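Local structure of 433aa long hypothetical phosphoribosylglycinamide formyl transferase (Pyrococcus horikoshii, 2DWC) at residues B[213-218]-B[225-230]; B[305-310]-B[335-340]; B[130-135]-B[264-269]; B[113-118]-B[292-297]. The protein is of unknown function but has an ATP-grasp domain preceded by a Rossmann-like domain, with ADP bound. All blocks are in the same frame, centred on the assembly; numbering follows the deposited sequence.

How the contacts relate
Contacts 1 and 4 are buried, whereas contacts 2 and 3 lie partly at the surface. Contact 1 is a beta hairpin held by paired backbone bonds, and contact 2 takes up the next strand of the same sheet: Phe229 N bonds Arg335 O, and Pro230 packs on His307. Contact 2 differs in relying on one backbone bond, prolines and an aromatic pair, against the second subunit. Contact 3 has no clear hydrogen bond across it; its helix 253-270 lies against the hairpin of contact 1, Thr267 touching Thr227. Contact 4 joins the Rossmann-like part to the same sheet through small side chains and one arginine bond, meeting contact 3 where Val292 touches Ile266.

Contact 1 of 4, residues B[213-218]-B[225-230]; sequences ELAVRH and IVTTFP
Arg217 lies across Thr227 and Ile225 on one face of an antiparallel beta hairpin. Its CB stays 4.2 Å from Val226 O, and its CG packs against Thr227 OG1. The chain bends at the CG-CD bond (chi3 55°), which turns NE toward the Gly272 carbonyl, its hydrogen-bond partner. The guanidinium lays one face over Ile225, whose CG2 is 3.7 Å from NH2. NH1 reaches water 1, which also meets Thr227 OG1. A long aliphatic stem with a polar end suits this partly exposed margin.

On the other face, His218 uses its ring edge and one ring face. NE2 and Thr228 OG1 form a nearly straight hydrogen bond of 2.7 Å (172°), while Val226 CG2 sits over one ring face, displaced toward the rim, in a CH-pi contact 3.8 Å from the centroid. Beta-branched Val226, Thr227 and Thr228 suit the extended strand. The backbones pair twice at Val216 with Thr228 and twice at His218 with Val226.

Strand 209-219 also bonds strand 274-283, through Arg217 and Gly274, and strand 225-238 borders strand 334-337. Helix 253-270 lies against Thr227, and helix 313-322 packs on Val216 and His218 from the opposite face of the sheet.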
# COMPACT_ATOMS: atom_id res chain seq x y z
N GLU B 213 -16.88 1.52 -14.85
CA GLU B 213 -16.71 0.09 -14.69
C GLU B 213 -15.23 -0.21 -14.98
O GLU B 213 -14.74 0.01 -16.12
CB GLU B 213 -17.59 -0.71 -15.66
CG GLU B 213 -17.40 -2.22 -15.53
CD GLU B 213 -17.56 -2.73 -14.10
OE1 GLU B 213 -18.45 -2.22 -13.40
OE2 GLU B 213 -16.82 -3.67 -13.69
N LEU B 214 -14.52 -0.71 -13.96
CA LEU B 214 -13.08 -0.97 -14.08
C LEU B 214 -12.76 -2.34 -14.60
O LEU B 214 -12.08 -3.14 -13.95
CB LEU B 214 -12.45 -0.75 -12.69
CG LEU B 214 -12.58 0.70 -12.20
CD1 LEU B 214 -12.28 0.76 -10.68
CD2 LEU B 214 -11.63 1.62 -13.01
N ALA B 215 -13.25 -2.65 -15.81
CA ALA B 215 -13.01 -3.97 -16.43
C ALA B 215 -11.51 -4.21 -16.65
O ALA B 215 -10.78 -3.32 -17.10
CB ALA B 215 -13.73 -4.04 -17.77
N VAL B 216 -11.03 -5.38 -16.28
CA VAL B 216 -9.60 -5.68 -16.50
C VAL B 216 -9.41 -6.91 -17.36
O VAL B 216 -9.97 -7.98 -17.07
CB VAL B 216 -8.83 -5.81 -15.12
CG1 VAL B 216 -9.43 -6.91 -14.22
CG2 VAL B 216 -7.35 -6.15 -15.37
N ARG B 217 -8.63 -6.75 -18.45
CA ARG B 217 -8.29 -7.84 -19.36
C ARG B 217 -6.99 -8.44 -18.87
O ARG B 217 -6.01 -7.73 -18.69
CB ARG B 217 -8.13 -7.31 -20.78
CG ARG B 217 -9.52 -7.06 -21.47
CD ARG B 217 -9.41 -6.41 -22.85
NE ARG B 217 -8.54 -7.21 -23.70
CZ ARG B 217 -8.94 -8.23 -24.45
NH1 ARG B 217 -10.23 -8.58 -24.47
NH2 ARG B 217 -8.07 -8.88 -25.18
N HIS B 218 -6.93 -9.75 -18.71
CA HIS B 218 -5.70 -10.36 -18.17
C HIS B 218 -5.72 -11.84 -18.53
O HIS B 218 -6.74 -12.35 -18.99
CB HIS B 218 -5.71 -10.20 -16.63
CG HIS B 218 -6.87 -10.90 -15.97
ND1 HIS B 218 -6.80 -12.19 -15.47
CD2 HIS B 218 -8.13 -10.47 -15.72
CE1 HIS B 218 -7.96 -12.51 -14.93
NE2 HIS B 218 -8.79 -11.49 -15.06
N ILE B 225 -6.79 -15.05 -22.58
CA ILE B 225 -7.20 -13.77 -22.02
C ILE B 225 -8.67 -13.76 -21.61
O ILE B 225 -9.55 -14.23 -22.35
CB ILE B 225 -6.93 -12.66 -23.03
CG1 ILE B 225 -5.44 -12.64 -23.33
CG2 ILE B 225 -7.45 -11.30 -22.48
CD1 ILE B 225 -5.10 -11.68 -24.45
N VAL B 226 -8.92 -13.29 -20.39
CA VAL B 226 -10.30 -13.15 -19.89
C VAL B 226 -10.51 -11.72 -19.39
O VAL B 226 -9.55 -10.94 -19.27
CB VAL B 226 -10.61 -14.13 -18.73
CG1 VAL B 226 -10.51 -15.55 -19.22
CG2 VAL B 226 -9.65 -13.93 -17.58
N THR B 227 -11.76 -11.35 -19.12
CA THR B 227 -12.04 -10.00 -18.63
C THR B 227 -12.80 -10.16 -17.30
O THR B 227 -13.78 -10.91 -17.21
CB THR B 227 -12.91 -9.24 -19.65
OG1 THR B 227 -12.31 -9.35 -20.95
CG2 THR B 227 -13.06 -7.76 -19.24
N THR B 228 -12.36 -9.42 -16.28
CA THR B 228 -12.94 -9.51 -14.94
C THR B 228 -13.51 -8.18 -14.55
O THR B 228 -12.97 -7.12 -14.86
CB THR B 228 -11.84 -10.00 -13.95
OG1 THR B 228 -11.44 -11.28 -14.38
CG2 THR B 228 -12.35 -10.10 -12.50
N PHE B 229 -14.66 -8.25 -13.87
CA PHE B 229 -15.41 -7.06 -13.54
C PHE B 229 -15.62 -6.70 -12.10
O PHE B 229 -16.36 -7.41 -11.37
CB PHE B 229 -16.81 -7.16 -14.18
CG PHE B 229 -16.77 -7.26 -15.68
CD1 PHE B 229 -16.61 -8.51 -16.31
CD2 PHE B 229 -16.80 -6.12 -16.45
CE1 PHE B 229 -16.49 -8.59 -17.69
CE2 PHE B 229 -16.68 -6.18 -17.84
CZ PHE B 229 -16.52 -7.42 -18.46
N PRO B 230 -14.99 -5.59 -11.64
CA PRO B 230 -15.19 -5.15 -10.25
C PRO B 230 -16.61 -4.56 -10.16
O PRO B 230 -17.27 -4.30 -11.19
CB PRO B 230 -14.16 -4.00 -10.08
CG PRO B 230 -13.07 -4.35 -11.07
CD PRO B 230 -13.86 -4.90 -12.29
O HOH W 1 -12.48 -7.74 -23.08

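Contact 2 of 4, residues B[305-310]-B[335-340]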
# COMPACT_ATOMS: atom_id res chain seq x y z
N ALA B 305 -9.39 1.38 -1.00
CA ALA B 305 -9.99 0.94 0.27
C ALA B 305 -11.08 -0.13 0.11
O ALA B 305 -11.26 -0.97 1.00
CB ALA B 305 -10.57 2.16 1.04
N SER B 306 -11.82 -0.08 -1.00
CA SER B 306 -12.92 -1.05 -1.20
C SER B 306 -12.48 -2.39 -1.72
O SER B 306 -13.20 -3.36 -1.61
CB SER B 306 -13.97 -0.44 -2.12
OG SER B 306 -13.37 -0.10 -3.35
N HIS B 307 -11.30 -2.47 -2.35
CA HIS B 307 -10.78 -3.77 -2.75
C HIS B 307 -9.79 -4.25 -1.71
O HIS B 307 -9.23 -3.44 -0.96
CB HIS B 307 -10.07 -3.69 -4.11
CG HIS B 307 -11.01 -3.69 -5.27
ND1 HIS B 307 -10.58 -3.78 -6.57
CD2 HIS B 307 -12.36 -3.52 -5.34
CE1 HIS B 307 -11.62 -3.68 -7.39
NE2 HIS B 307 -12.71 -3.52 -6.67
N PRO B 308 -9.51 -5.57 -1.67
CA PRO B 308 -8.56 -6.12 -0.69
C PRO B 308 -7.11 -5.72 -1.02
O PRO B 308 -6.82 -5.24 -2.10
CB PRO B 308 -8.83 -7.63 -0.74
CG PRO B 308 -9.44 -7.88 -2.08
CD PRO B 308 -10.19 -6.62 -2.46
N PRO B 309 -6.17 -5.90 -0.07
CA PRO B 309 -4.78 -5.54 -0.32
C PRO B 309 -4.19 -6.24 -1.54
O PRO B 309 -4.46 -7.42 -1.80
CB PRO B 309 -4.08 -5.91 1.00
CG PRO B 309 -4.94 -6.94 1.59
CD PRO B 309 -6.34 -6.52 1.27
N GLY B 310 -3.43 -5.46 -2.31
CA GLY B 310 -2.83 -6.00 -3.52
C GLY B 310 -3.84 -6.13 -4.65
O GLY B 310 -3.54 -6.78 -5.66
N ARG B 335 -17.24 -13.04 -14.99
CA ARG B 335 -16.15 -13.28 -14.06
C ARG B 335 -16.06 -11.94 -13.29
O ARG B 335 -15.70 -10.90 -13.85
CB ARG B 335 -14.85 -13.56 -14.82
CG ARG B 335 -13.79 -14.30 -13.99
CD ARG B 335 -12.49 -14.50 -14.80
NE ARG B 335 -11.43 -15.30 -14.16
CZ ARG B 335 -10.52 -14.83 -13.29
NH1 ARG B 335 -10.54 -13.53 -12.92
NH2 ARG B 335 -9.57 -15.66 -12.83
N LEU B 336 -16.47 -11.98 -12.02
CA LEU B 336 -16.48 -10.78 -11.20
C LEU B 336 -15.31 -10.71 -10.25
O LEU B 336 -14.68 -11.72 -9.94
CB LEU B 336 -17.80 -10.70 -10.37
CG LEU B 336 -19.12 -10.78 -11.18
CD1 LEU B 336 -20.28 -10.49 -10.24
CD2 LEU B 336 -19.11 -9.77 -12.32
N PHE B 337 -15.01 -9.50 -9.80
CA PHE B 337 -13.94 -9.32 -8.81
C PHE B 337 -14.67 -8.84 -7.53
O PHE B 337 -15.19 -7.75 -7.47
CB PHE B 337 -12.94 -8.25 -9.26
CG PHE B 337 -11.72 -8.23 -8.39
CD1 PHE B 337 -10.74 -9.20 -8.56
CD2 PHE B 337 -11.64 -7.37 -7.29
CE1 PHE B 337 -9.70 -9.34 -7.65
CE2 PHE B 337 -10.61 -7.50 -6.37
CZ PHE B 337 -9.64 -8.48 -6.54
N PRO B 338 -14.66 -9.67 -6.49
CA PRO B 338 -15.35 -9.32 -5.24
C PRO B 338 -14.79 -8.11 -4.50
O PRO B 338 -13.60 -7.98 -4.34
CB PRO B 338 -15.22 -10.60 -4.41
CG PRO B 338 -15.00 -11.69 -5.44
CD PRO B 338 -14.06 -11.01 -6.40
N MET B 339 -15.68 -7.25 -4.05
CA MET B 339 -15.32 -6.06 -3.28
C MET B 339 -15.11 -6.51 -1.81
O MET B 339 -15.74 -7.49 -1.37
CB MET B 339 -16.49 -5.09 -3.40
CG MET B 339 -16.48 -3.87 -2.54
SD MET B 339 -17.96 -2.97 -3.09
CE MET B 339 -19.34 -3.93 -2.16
N LEU B 340 -14.23 -5.85 -1.06
CA LEU B 340 -14.01 -6.22 0.33
C LEU B 340 -14.97 -5.48 1.27
O LEU B 340 -15.57 -6.08 2.18
CB LEU B 340 -12.55 -5.94 0.73
CG LEU B 340 -12.19 -6.20 2.20
CD1 LEU B 340 -12.37 -7.68 2.54
CD2 LEU B 340 -10.77 -5.75 2.47
O HOH W 2 -15.25 -5.05 -6.89
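His307 and Phe337 meet ring to ring, with Phe337 CD2 above one face of the imidazole, displaced toward its rim, 3.7 Å from CE1. The planes are inclined by 44°, so the pair is oblique. Pro308 approaches the same phenyl ring at its edge, its CD 4.0 Å from Phe337 CE2, and this CD also packs on Leu340 CB. Leu340 sends CD2 to Pro308 CA. The one direct hydrogen bond between the segments runs from Leu340 N to Ser306 O (2.8 Å), the donor lying nearly along the C=O axis, while Met339 CG leans on the same oxygen.

Several features set these groups in place. Helix 303-306 ends just before His307, which leaves Ser306 O at the close of the helix for a partner outside it. Phe337 has CG anti to the backbone N (chi1 -170°), a setting that carries its ring to His307 and Pro308. Water 2, weakly bound to His307 NE2, donates to Phe337 O at 2.8 Å. Phe311 meets the Phe337 ring with its own, and Ser306 OG is held by Gln247 and the carbonyl of Val302. Farther out, Leu340 packs on Leu340 of the second subunit, and Pro308 on its Trp393.

Residue types fit these places: proline stiffens the extended chain beyond the helix and offers a flat apolar side, and leucine suits a place in the subunit interface. His307 ND1 probably carries a proton, because it bonds the Phe311 carbonyl. The imidazole thus divides its roles: its face packs on Phe337 while its nitrogens meet polar partners, the NE2 bond to water being weak.

Contact 3 of 4, residues B[130-135]-B[264-269]; sequences KEAKVP and KRITDV
Ala132 and Arg265 bring their CA atoms to 5.1 Å where helix 121-132 ends beside helix 253-270, and Lys133 then leaves the helix with positive phi (60°). Ala132 is the small residue this close approach needs: its CB lies 3.7 Å from Arg265 O and 3.9 Å from Ile266 CG1. Val269 straddles the last turn, with CG2 against Ala132 CA and CG1 3.9 Å from Glu131 OE1, the two side chains crossing at about a right angle.

Arg265 is extended from CG to NE, and its methylenes do the packing. Its CD passes 3.4 Å from Ala132 O and 3.7 Å from Val134 CG1, as the valine and arginine side chains slide past each other in opposite directions. The guanidinium turns one face to Lys133 O. Arginine suits this exposed site because its hydrocarbon stem can cover the valine while its charged end stays at the surface.

Val134 CG2 and Ile266 CD1 extend the apolar seam inward. There Leu128 of helix 121-132 touches both residues, Ile262 of helix 253-270 backs Val134, and Val278 of strand 274-283 touches Ile266. Thr267 rests on Thr227 of strand 225-238.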
# COMPACT_ATOMS: atom_id res chain seq x y z
N LYS B 130 -20.26 1.59 -33.90
CA LYS B 130 -20.08 0.64 -35.01
C LYS B 130 -19.42 -0.69 -34.67
O LYS B 130 -19.81 -1.71 -35.22
CB LYS B 130 -19.27 1.28 -36.14
CG LYS B 130 -19.74 2.65 -36.60
CD LYS B 130 -21.18 2.61 -37.06
CE LYS B 130 -21.63 4.01 -37.49
NZ LYS B 130 -23.12 4.10 -37.68
N GLU B 131 -18.43 -0.69 -33.78
CA GLU B 131 -17.79 -1.96 -33.46
C GLU B 131 -18.27 -2.63 -32.17
O GLU B 131 -18.56 -3.82 -32.16
CB GLU B 131 -16.28 -1.78 -33.39
CG GLU B 131 -15.69 -1.10 -34.60
CD GLU B 131 -14.18 -1.02 -34.51
OE1 GLU B 131 -13.52 -2.09 -34.57
OE2 GLU B 131 -13.65 0.10 -34.35
N ALA B 132 -18.31 -1.90 -31.06
CA ALA B 132 -18.75 -2.52 -29.82
C ALA B 132 -20.27 -2.74 -29.88
O ALA B 132 -20.78 -3.65 -29.26
CB ALA B 132 -18.40 -1.61 -28.58
N LYS B 133 -20.96 -1.84 -30.59
CA LYS B 133 -22.42 -1.88 -30.73
C LYS B 133 -23.12 -1.78 -29.40
O LYS B 133 -23.84 -2.69 -28.98
CB LYS B 133 -22.83 -3.16 -31.47
CG LYS B 133 -22.26 -3.22 -32.85
CD LYS B 133 -22.66 -4.54 -33.51
CE LYS B 133 -22.11 -4.64 -34.93
NZ LYS B 133 -22.55 -5.93 -35.57
N VAL B 134 -22.86 -0.67 -28.71
CA VAL B 134 -23.47 -0.45 -27.40
C VAL B 134 -24.24 0.84 -27.46
O VAL B 134 -23.95 1.72 -28.26
CB VAL B 134 -22.39 -0.34 -26.27
CG1 VAL B 134 -21.69 -1.68 -26.09
CG2 VAL B 134 -21.40 0.75 -26.60
N PRO B 135 -25.25 0.98 -26.60
CA PRO B 135 -26.05 2.20 -26.60
C PRO B 135 -25.28 3.42 -26.13
O PRO B 135 -24.44 3.33 -25.23
CB PRO B 135 -27.23 1.85 -25.68
CG PRO B 135 -26.66 0.83 -24.75
CD PRO B 135 -25.69 0.01 -25.58
N LYS B 264 -17.96 -5.17 -21.39
CA LYS B 264 -17.34 -6.29 -22.09
C LYS B 264 -17.26 -6.09 -23.60
O LYS B 264 -16.24 -6.40 -24.23
CB LYS B 264 -18.10 -7.59 -21.77
CG LYS B 264 -17.57 -8.86 -22.48
CD LYS B 264 -16.23 -9.29 -21.96
CE LYS B 264 -15.96 -10.79 -22.23
NZ LYS B 264 -15.93 -11.14 -23.69
N ARG B 265 -18.34 -5.56 -24.17
CA ARG B 265 -18.37 -5.33 -25.63
C ARG B 265 -17.31 -4.29 -26.00
O ARG B 265 -16.66 -4.43 -27.03
CB ARG B 265 -19.76 -4.83 -26.05
CG ARG B 265 -20.78 -5.96 -26.27
CD ARG B 265 -22.10 -5.35 -26.69
NE ARG B 265 -23.06 -6.33 -27.19
CZ ARG B 265 -22.87 -7.07 -28.28
NH1 ARG B 265 -21.74 -6.95 -28.99
NH2 ARG B 265 -23.82 -7.90 -28.67
N ILE B 266 -17.11 -3.30 -25.14
CA ILE B 266 -16.13 -2.26 -25.42
C ILE B 266 -14.70 -2.78 -25.26
O ILE B 266 -13.86 -2.58 -26.13
CB ILE B 266 -16.33 -1.05 -24.52
CG1 ILE B 266 -17.60 -0.31 -24.98
CG2 ILE B 266 -15.10 -0.10 -24.60
CD1 ILE B 266 -18.16 0.68 -23.93
N THR B 267 -14.42 -3.44 -24.14
CA THR B 267 -13.05 -3.93 -23.96
C THR B 267 -12.68 -5.05 -24.93
O THR B 267 -11.52 -5.17 -25.32
CB THR B 267 -12.78 -4.32 -22.49
OG1 THR B 267 -13.63 -5.40 -22.10
CG2 THR B 267 -13.03 -3.10 -21.56
N ASP B 268 -13.65 -5.88 -25.35
CA ASP B 268 -13.34 -6.92 -26.35
C ASP B 268 -12.86 -6.23 -27.64
O ASP B 268 -12.00 -6.76 -28.36
CB ASP B 268 -14.60 -7.75 -26.68
CG ASP B 268 -14.90 -8.81 -25.63
OD1 ASP B 268 -16.01 -9.39 -25.73
OD2 ASP B 268 -14.07 -9.08 -24.72
N VAL B 269 -13.45 -5.08 -27.98
CA VAL B 269 -13.00 -4.36 -29.18
C VAL B 269 -11.63 -3.68 -28.97
O VAL B 269 -10.76 -3.74 -29.86
CB VAL B 269 -14.01 -3.29 -29.60
CG1 VAL B 269 -13.42 -2.42 -30.72
CG2 VAL B 269 -15.32 -3.98 -30.10

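Contact 4 of 4, residues B[113-118]-B[292-297]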
# COMPACT_ATOMS: atom_id res chain seq x y z
N ARG B 113 -2.98 1.42 -30.09
CA ARG B 113 -4.21 1.88 -30.74
C ARG B 113 -5.28 2.35 -29.76
O ARG B 113 -5.98 3.33 -30.01
CB ARG B 113 -4.73 0.75 -31.64
CG ARG B 113 -6.01 1.16 -32.41
CD ARG B 113 -6.15 0.38 -33.71
NE ARG B 113 -7.09 1.04 -34.64
CZ ARG B 113 -8.41 0.94 -34.57
NH1 ARG B 113 -8.96 0.20 -33.62
NH2 ARG B 113 -9.19 1.60 -35.42
N ALA B 114 -5.38 1.69 -28.60
CA ALA B 114 -6.39 2.09 -27.62
C ALA B 114 -6.23 3.51 -27.15
O ALA B 114 -7.21 4.22 -26.98
CB ALA B 114 -6.41 1.12 -26.40
N THR B 115 -4.99 3.95 -26.93
CA THR B 115 -4.77 5.32 -26.48
C THR B 115 -5.09 6.28 -27.61
O THR B 115 -5.71 7.33 -27.39
CB THR B 115 -3.33 5.49 -25.98
OG1 THR B 115 -3.20 4.73 -24.77
CG2 THR B 115 -2.99 6.96 -25.68
N TRP B 116 -4.73 5.89 -28.82
CA TRP B 116 -4.98 6.75 -29.97
C TRP B 116 -6.50 6.87 -30.24
O TRP B 116 -6.98 7.94 -30.60
CB TRP B 116 -4.23 6.16 -31.17
CG TRP B 116 -4.54 6.76 -32.49
CD1 TRP B 116 -3.93 7.85 -33.07
CD2 TRP B 116 -5.45 6.24 -33.45
NE1 TRP B 116 -4.43 8.03 -34.35
CE2 TRP B 116 -5.36 7.06 -34.61
CE3 TRP B 116 -6.35 5.16 -33.45
CZ2 TRP B 116 -6.12 6.81 -35.75
CZ3 TRP B 116 -7.11 4.92 -34.60
CH2 TRP B 116 -6.99 5.74 -35.73
N ILE B 117 -7.25 5.79 -30.02
CA ILE B 117 -8.69 5.85 -30.21
C ILE B 117 -9.35 6.70 -29.13
O ILE B 117 -10.08 7.63 -29.44
CB ILE B 117 -9.34 4.47 -30.16
CG1 ILE B 117 -9.02 3.71 -31.43
CG2 ILE B 117 -10.87 4.59 -29.94
CD1 ILE B 117 -9.61 2.31 -31.46
N ALA B 118 -9.04 6.41 -27.87
CA ALA B 118 -9.68 7.10 -26.76
C ALA B 118 -9.43 8.58 -26.67
O ALA B 118 -10.20 9.31 -26.03
CB ALA B 118 -9.29 6.41 -25.42
N VAL B 292 -14.38 6.01 -22.57
CA VAL B 292 -13.58 5.02 -21.85
C VAL B 292 -12.12 5.47 -21.76
O VAL B 292 -11.59 6.08 -22.69
CB VAL B 292 -13.69 3.63 -22.55
CG1 VAL B 292 -13.53 3.79 -24.01
CG2 VAL B 292 -12.62 2.65 -22.02
N SER B 293 -11.50 5.21 -20.61
CA SER B 293 -10.08 5.54 -20.47
C SER B 293 -9.39 4.18 -20.46
O SER B 293 -9.73 3.31 -19.68
CB SER B 293 -9.81 6.27 -19.16
OG SER B 293 -8.51 6.81 -19.23
N PRO B 294 -8.40 3.97 -21.37
CA PRO B 294 -7.72 2.68 -21.43
C PRO B 294 -6.58 2.54 -20.41
O PRO B 294 -5.47 2.14 -20.77
CB PRO B 294 -7.24 2.63 -22.88
CG PRO B 294 -6.82 4.06 -23.10
CD PRO B 294 -7.91 4.87 -22.43
N ARG B 295 -6.91 2.82 -19.15
CA ARG B 295 -5.93 2.77 -18.06
C ARG B 295 -6.66 3.08 -16.79
O ARG B 295 -7.83 3.48 -16.82
CB ARG B 295 -4.87 3.88 -18.32
CG ARG B 295 -5.41 5.31 -18.53
CD ARG B 295 -4.22 6.25 -18.95
NE ARG B 295 -4.59 7.03 -20.11
CZ ARG B 295 -4.28 6.79 -21.39
NH1 ARG B 295 -3.52 5.75 -21.83
NH2 ARG B 295 -4.82 7.61 -22.27
N PRO B 296 -5.98 2.94 -15.64
CA PRO B 296 -6.56 3.23 -14.33
C PRO B 296 -7.10 4.68 -14.41
O PRO B 296 -6.53 5.54 -15.10
CB PRO B 296 -5.35 3.15 -13.39
CG PRO B 296 -4.52 2.03 -13.99
CD PRO B 296 -4.65 2.27 -15.52
N HIS B 297 -8.19 4.95 -13.71
CA HIS B 297 -8.85 6.23 -13.77
C HIS B 297 -8.98 6.79 -12.34
O HIS B 297 -9.11 6.02 -11.37
CB HIS B 297 -10.25 5.97 -14.36
CG HIS B 297 -10.99 7.22 -14.73
ND1 HIS B 297 -10.53 8.10 -15.68
CD2 HIS B 297 -12.17 7.71 -14.29
CE1 HIS B 297 -11.40 9.09 -15.82
NE2 HIS B 297 -12.40 8.88 -14.98
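Pro294 faces Ala114 and Ala118, two alanines one turn apart on helix 112-118, at the joint between the Rossmann-like preATP-grasp domain and the ATP-grasp fold. The pyrrolidine ring spans both: CB lies 3.9 Å from Ala114 CB, and CD 3.6 Å from Ala118 CB. Methyl groups are the right size here, since they let the helix come close to the chain leaving strand 286-293. Ala118 CB also touches Val292 O at 3.6 Å, so the same methyl packs on strand and turn. Pro294 is the centre of an inverse gamma turn, in which Arg295 N makes a weak bond to Ser293 O; the turn kinks the chain at Pro294, whose ring meets the helix.

Thr115 stands between the alanines along the helix and crosses both Pro294 and Arg295 at about a right angle. Its OG1 is 4.0 Å from Pro294 CG, and its CG2 lies beside the arginine nitrogens. A bend at chi3 helps turn the Arg295 guanidinium back toward Thr115, with Pro294 CG over one face, toward the rim. The pairing suits both residues: a short helix hydroxyl accepts from a long, buried arginine. Phe276 of strand 274-283 packs on Pro294 too, and Leu95 and Leu98 of helix 95-103 on Thr115.

The ADP pocket is close in sequence on both sides: Asn290 and Glu291 just precede Val292, and Arg121 follows the helix. Across the joint, Arg295 NH1 donates to Thr115 OG1 at 3.1 Å and 160°, with the oxygen only 10° out of the guanidinium plane.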